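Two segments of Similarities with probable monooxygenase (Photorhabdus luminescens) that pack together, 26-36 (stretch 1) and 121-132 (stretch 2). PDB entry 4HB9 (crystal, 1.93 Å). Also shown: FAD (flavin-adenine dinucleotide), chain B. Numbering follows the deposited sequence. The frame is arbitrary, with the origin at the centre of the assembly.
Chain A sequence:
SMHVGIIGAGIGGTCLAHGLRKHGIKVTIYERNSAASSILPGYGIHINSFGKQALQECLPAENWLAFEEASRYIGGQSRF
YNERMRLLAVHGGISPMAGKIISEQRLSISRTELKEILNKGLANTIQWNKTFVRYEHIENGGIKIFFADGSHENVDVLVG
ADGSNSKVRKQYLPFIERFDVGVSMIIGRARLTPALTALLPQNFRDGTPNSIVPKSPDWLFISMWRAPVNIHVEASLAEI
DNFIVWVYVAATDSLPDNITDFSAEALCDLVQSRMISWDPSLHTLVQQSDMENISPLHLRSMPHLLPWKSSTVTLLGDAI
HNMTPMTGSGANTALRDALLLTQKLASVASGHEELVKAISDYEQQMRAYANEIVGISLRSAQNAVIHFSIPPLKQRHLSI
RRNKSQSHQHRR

Stretch 1 26-36: KVTIYERNSAA
Stretch 2, residues 121-132: GLANTIQWNKTF

Parallel strands far apart in sequence often join through a small apolar centre framed by backbone hydrogen bonds, and this contact, burying 773 Å² in all, is a compact example. Ile29 and Ile126 (both m,t) pair in parallel register, CA atoms 4.7 Å apart, and point to the same sheet face; Ile29 CD1 lies 4.0 Å from Ile126 CG1 and 4.2 Å from Leu122 CD1 (m,t). On the other face Tyr30 (chi1 m, chi2 -86°) pairs with Gln127 (m,m), its CD1 3.8 Å from Gln127 CG. Extended backbones (phi/psi -113/135 at Ile29, -86/124 at Ile126) let a ladder of nearly linear hydrogen bonds run: Ile29 N to Thr125 O, 3.0 Å; Gln127 N to Ile29 O, 2.7 Å; Glu31 N to Gln127 O, 3.0 Å.

Beyond the strands Asn129 adopts phi/psi 61/37; Lys130 N donates to Glu31 O (2.8 Å), and Asn129 N donates to Asn33 O (3.1 Å). Trp128 (chi1 m, chi2 99°) offers a ring face to Ala35, whose small CB sits 3.5 Å from the centroid of the five-membered ring. At the polar edge, Ser34 OG donates to Asn129 OD1 (2.8 Å), while Glu31 (t,p) turns its carboxylate to the FAD ribose, OE1 to O3B and OE2 to O2B, each 2.6 Å.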

# COMPACT_ATOMS: atom_id res chain seq x y z
N LYS A 26 -22.03 4.28 13.71
CA LYS A 26 -21.88 5.63 13.19
C LYS A 26 -20.40 5.90 12.95
O LYS A 26 -19.57 5.64 13.82
CB LYS A 26 -22.42 6.64 14.20
CG LYS A 26 -22.44 8.08 13.72
CD LYS A 26 -22.88 9.00 14.84
CE LYS A 26 -23.31 10.35 14.30
NZ LYS A 26 -22.30 10.96 13.39
N VAL A 27 -20.08 6.43 11.77
CA VAL A 27 -18.68 6.58 11.38
C VAL A 27 -18.51 7.81 10.52
O VAL A 27 -19.35 8.12 9.64
CB VAL A 27 -18.13 5.30 10.68
CG1 VAL A 27 -19.03 4.90 9.52
CG2 VAL A 27 -16.68 5.46 10.22
N THR A 28 -17.42 8.53 10.78
CA THR A 28 -16.99 9.64 9.96
C THR A 28 -15.51 9.48 9.63
O THR A 28 -14.71 9.03 10.47
CB THR A 28 -17.21 10.98 10.71
OG1 THR A 28 -18.58 11.09 11.11
CG2 THR A 28 -16.85 12.14 9.84
N ILE A 29 -15.14 9.85 8.39
CA ILE A 29 -13.76 9.88 7.99
C ILE A 29 -13.33 11.30 7.74
O ILE A 29 -14.03 12.03 7.05
CB ILE A 29 -13.51 9.10 6.66
CG1 ILE A 29 -13.85 7.62 6.80
CG2 ILE A 29 -12.06 9.27 6.23
CD1 ILE A 29 -13.88 6.90 5.47
N TYR A 30 -12.17 11.66 8.24
CA TYR A 30 -11.58 12.97 7.99
C TYR A 30 -10.33 12.79 7.14
O TYR A 30 -9.39 12.10 7.53
CB TYR A 30 -11.25 13.69 9.31
CG TYR A 30 -12.44 13.69 10.25
CD1 TYR A 30 -13.42 14.69 10.18
CD2 TYR A 30 -12.61 12.67 11.17
CE1 TYR A 30 -14.53 14.67 11.03
CE2 TYR A 30 -13.70 12.65 12.01
CZ TYR A 30 -14.64 13.64 11.94
OH TYR A 30 -15.72 13.58 12.80
N GLU A 31 -10.35 13.39 5.96
CA GLU A 31 -9.30 13.22 4.94
C GLU A 31 -8.68 14.55 4.59
O GLU A 31 -9.39 15.53 4.35
CB GLU A 31 -9.90 12.57 3.68
CG GLU A 31 -9.01 12.62 2.45
CD GLU A 31 -7.65 11.94 2.66
OE1 GLU A 31 -7.63 10.82 3.19
OE2 GLU A 31 -6.62 12.53 2.27
N ARG A 32 -7.35 14.59 4.55
CA ARG A 32 -6.63 15.84 4.30
C ARG A 32 -6.80 16.35 2.86
O ARG A 32 -6.83 17.54 2.65
CB ARG A 32 -5.15 15.73 4.62
CG ARG A 32 -4.37 14.78 3.72
CD ARG A 32 -2.90 14.77 4.03
NE ARG A 32 -2.26 13.72 3.24
CZ ARG A 32 -0.97 13.41 3.31
NH1 ARG A 32 -0.16 14.08 4.12
NH2 ARG A 32 -0.50 12.44 2.54
N ASN A 33 -6.91 15.46 1.89
CA ASN A 33 -7.05 15.88 0.50
C ASN A 33 -8.44 16.36 0.15
O ASN A 33 -9.42 16.12 0.89
CB ASN A 33 -6.62 14.75 -0.43
CG ASN A 33 -5.15 14.37 -0.27
OD1 ASN A 33 -4.80 13.19 -0.37
ND2 ASN A 33 -4.30 15.34 -0.01
N SER A 34 -8.53 17.04 -0.99
CA SER A 34 -9.82 17.40 -1.59
C SER A 34 -10.46 16.20 -2.25
O SER A 34 -9.78 15.22 -2.51
CB SER A 34 -9.60 18.51 -2.62
OG SER A 34 -8.95 19.59 -1.97
N ALA A 35 -11.76 16.28 -2.51
CA ALA A 35 -12.53 15.16 -3.08
C ALA A 35 -12.08 14.78 -4.49
O ALA A 35 -12.21 13.62 -4.90
CB ALA A 35 -14.01 15.48 -3.10
N ALA A 36 -11.56 15.75 -5.23
CA ALA A 36 -11.04 15.51 -6.55
C ALA A 36 -9.54 15.71 -6.47
O ALA A 36 -9.07 16.74 -5.99
CB ALA A 36 -11.66 16.48 -7.55
N GLY A 121 -20.36 5.36 -2.23
CA GLY A 121 -21.22 5.08 -1.09
C GLY A 121 -20.80 5.83 0.16
O GLY A 121 -21.53 5.81 1.14
N LEU A 122 -19.61 6.46 0.15
CA LEU A 122 -19.09 7.21 1.29
C LEU A 122 -19.11 8.73 1.09
O LEU A 122 -18.46 9.46 1.85
CB LEU A 122 -17.66 6.75 1.64
CG LEU A 122 -17.43 5.30 2.01
CD1 LEU A 122 -15.94 5.05 2.27
CD2 LEU A 122 -18.26 4.86 3.21
N ALA A 123 -19.87 9.23 0.11
CA ALA A 123 -19.81 10.67 -0.21
C ALA A 123 -20.19 11.54 0.97
O ALA A 123 -19.67 12.63 1.13
CB ALA A 123 -20.71 10.99 -1.40
N ASN A 124 -21.10 11.05 1.79
CA ASN A 124 -21.55 11.82 2.95
C ASN A 124 -20.96 11.27 4.28
O ASN A 124 -21.38 11.63 5.38
CB ASN A 124 -23.09 11.91 2.85
CG ASN A 124 -23.54 12.42 1.46
OD1 ASN A 124 -23.08 13.48 0.98
ND2 ASN A 124 -24.39 11.63 0.77
N THR A 125 -19.94 10.40 4.16
CA THR A 125 -19.15 9.91 5.31
C THR A 125 -17.79 10.60 5.37
O THR A 125 -17.26 10.85 6.46
CB THR A 125 -18.92 8.39 5.19
OG1 THR A 125 -20.17 7.72 5.21
CG2 THR A 125 -18.03 7.84 6.32
N ILE A 126 -17.20 10.84 4.20
CA ILE A 126 -15.86 11.42 4.12
C ILE A 126 -15.96 12.92 4.19
O ILE A 126 -16.66 13.53 3.39
CB ILE A 126 -15.13 11.05 2.83
CG1 ILE A 126 -14.99 9.54 2.74
CG2 ILE A 126 -13.76 11.71 2.80
CD1 ILE A 126 -14.60 9.06 1.36
N GLN A 127 -15.26 13.49 5.16
CA GLN A 127 -15.13 14.94 5.31
C GLN A 127 -13.78 15.32 4.72
O GLN A 127 -12.72 15.05 5.31
CB GLN A 127 -15.18 15.31 6.79
CG GLN A 127 -16.23 14.54 7.58
CD GLN A 127 -17.63 14.67 7.01
OE1 GLN A 127 -18.40 13.67 6.93
NE2 GLN A 127 -18.00 15.89 6.65
N TRP A 128 -13.83 15.97 3.56
CA TRP A 128 -12.65 16.32 2.81
C TRP A 128 -12.03 17.58 3.39
O TRP A 128 -12.69 18.31 4.11
CB TRP A 128 -13.01 16.54 1.34
CG TRP A 128 -13.68 15.36 0.70
CD1 TRP A 128 -15.02 15.18 0.51
CD2 TRP A 128 -13.04 14.18 0.19
NE1 TRP A 128 -15.25 13.96 -0.09
CE2 TRP A 128 -14.05 13.34 -0.31
CE3 TRP A 128 -11.71 13.76 0.12
CZ2 TRP A 128 -13.77 12.08 -0.88
CZ3 TRP A 128 -11.43 12.50 -0.48
CH2 TRP A 128 -12.46 11.69 -0.96
N ASN A 129 -10.75 17.80 3.07
CA ASN A 129 -10.00 18.99 3.49
C ASN A 129 -9.90 19.15 5.00
O ASN A 129 -9.95 20.25 5.53
CB ASN A 129 -10.60 20.24 2.87
CG ASN A 129 -10.75 20.13 1.37
OD1 ASN A 129 -9.76 20.16 0.64
ND2 ASN A 129 -11.99 19.97 0.90
N LYS A 130 -9.75 18.02 5.68
CA LYS A 130 -9.67 17.96 7.11
C LYS A 130 -8.35 17.31 7.46
O LYS A 130 -8.22 16.07 7.43
CB LYS A 130 -10.86 17.16 7.65
CG LYS A 130 -12.19 17.86 7.47
CD LYS A 130 -12.43 18.78 8.65
CE LYS A 130 -13.50 19.82 8.42
NZ LYS A 130 -13.84 20.42 9.75
N THR A 131 -7.36 18.14 7.78
CA THR A 131 -6.03 17.65 8.13
C THR A 131 -5.92 17.52 9.64
O THR A 131 -5.87 18.52 10.35
CB THR A 131 -4.94 18.62 7.61
OG1 THR A 131 -4.98 18.64 6.18
CG2 THR A 131 -3.54 18.19 8.03
N PHE A 132 -5.84 16.28 10.12
CA PHE A 132 -5.64 16.01 11.52
C PHE A 132 -4.31 16.61 12.00
O PHE A 132 -3.28 16.49 11.32
CB PHE A 132 -5.66 14.51 11.78
CG PHE A 132 -5.16 14.14 13.13
CD1 PHE A 132 -6.03 13.98 14.18
CD2 PHE A 132 -3.80 14.00 13.36
CE1 PHE A 132 -5.57 13.66 15.45
CE2 PHE A 132 -3.32 13.68 14.62
CZ PHE A 132 -4.21 13.50 15.66
PA FAD B . -3.11 5.16 2.55
O1A FAD B . -3.87 4.31 1.58
O2A FAD B . -1.82 5.84 2.27
O5B FAD B . -4.13 6.25 3.15
C5B FAD B . -3.72 7.23 4.09
C4B FAD B . -4.74 8.34 3.96
O4B FAD B . -4.59 9.24 5.07
C3B FAD B . -4.58 9.17 2.66
O3B FAD B . -5.84 9.39 2.02
C2B FAD B . -3.97 10.45 3.18
O2B FAD B . -4.24 11.61 2.41
C1B FAD B . -4.62 10.56 4.57
N9A FAD B . -3.92 11.40 5.54
C8A FAD B . -2.60 11.40 5.83
N7A FAD B . -2.32 12.27 6.85
C5A FAD B . -3.51 12.82 7.20
C6A FAD B . -3.91 13.83 8.20
N6A FAD B . -2.94 14.38 8.96
N1A FAD B . -5.22 14.17 8.27
C2A FAD B . -6.15 13.58 7.48
N3A FAD B . -5.85 12.65 6.55
C4A FAD B . -4.56 12.24 6.37
N1 FAD B . 0.03 -3.01 -1.44
C2 FAD B . -0.41 -4.26 -1.72
O2 FAD B . -1.01 -4.97 -0.83
N3 FAD B . -0.24 -4.77 -2.95
C4 FAD B . 0.40 -4.16 -3.95
O4 FAD B . 0.52 -4.72 -5.07
C4X FAD B . 0.94 -2.82 -3.71
N5 FAD B . 1.60 -2.11 -4.67
C5X FAD B . 2.08 -0.88 -4.39
C6 FAD B . 2.78 -0.16 -5.35
C7 FAD B . 3.28 1.12 -5.08
C7M FAD B . 4.04 1.91 -6.14
C8 FAD B . 3.09 1.70 -3.75
C8M FAD B . 3.62 3.09 -3.43
C9 FAD B . 2.40 0.98 -2.78
C9A FAD B . 1.89 -0.28 -3.03
N10 FAD B . 1.19 -1.01 -2.04
C10 FAD B . 0.71 -2.28 -2.34
C1' FAD B . 1.00 -0.50 -0.67
C2' FAD B . -0.34 0.19 -0.46
O2' FAD B . -0.58 1.15 -1.48
C3' FAD B . -0.34 0.89 0.90
O3' FAD B . 0.24 0.00 1.86
C4' FAD B . -1.76 1.22 1.33
O4' FAD B . -2.16 2.39 0.64
C5' FAD B . -1.87 1.47 2.82
O5' FAD B . -3.22 1.76 3.10
P FAD B . -3.53 2.85 4.24
O1P FAD B . -5.03 3.01 4.21
O2P FAD B . -2.82 2.44 5.50
O3P FAD B . -2.82 4.23 3.83
O HOH W 1 -6.67 19.62 4.54
O HOH W 2 -13.36 18.60 -1.61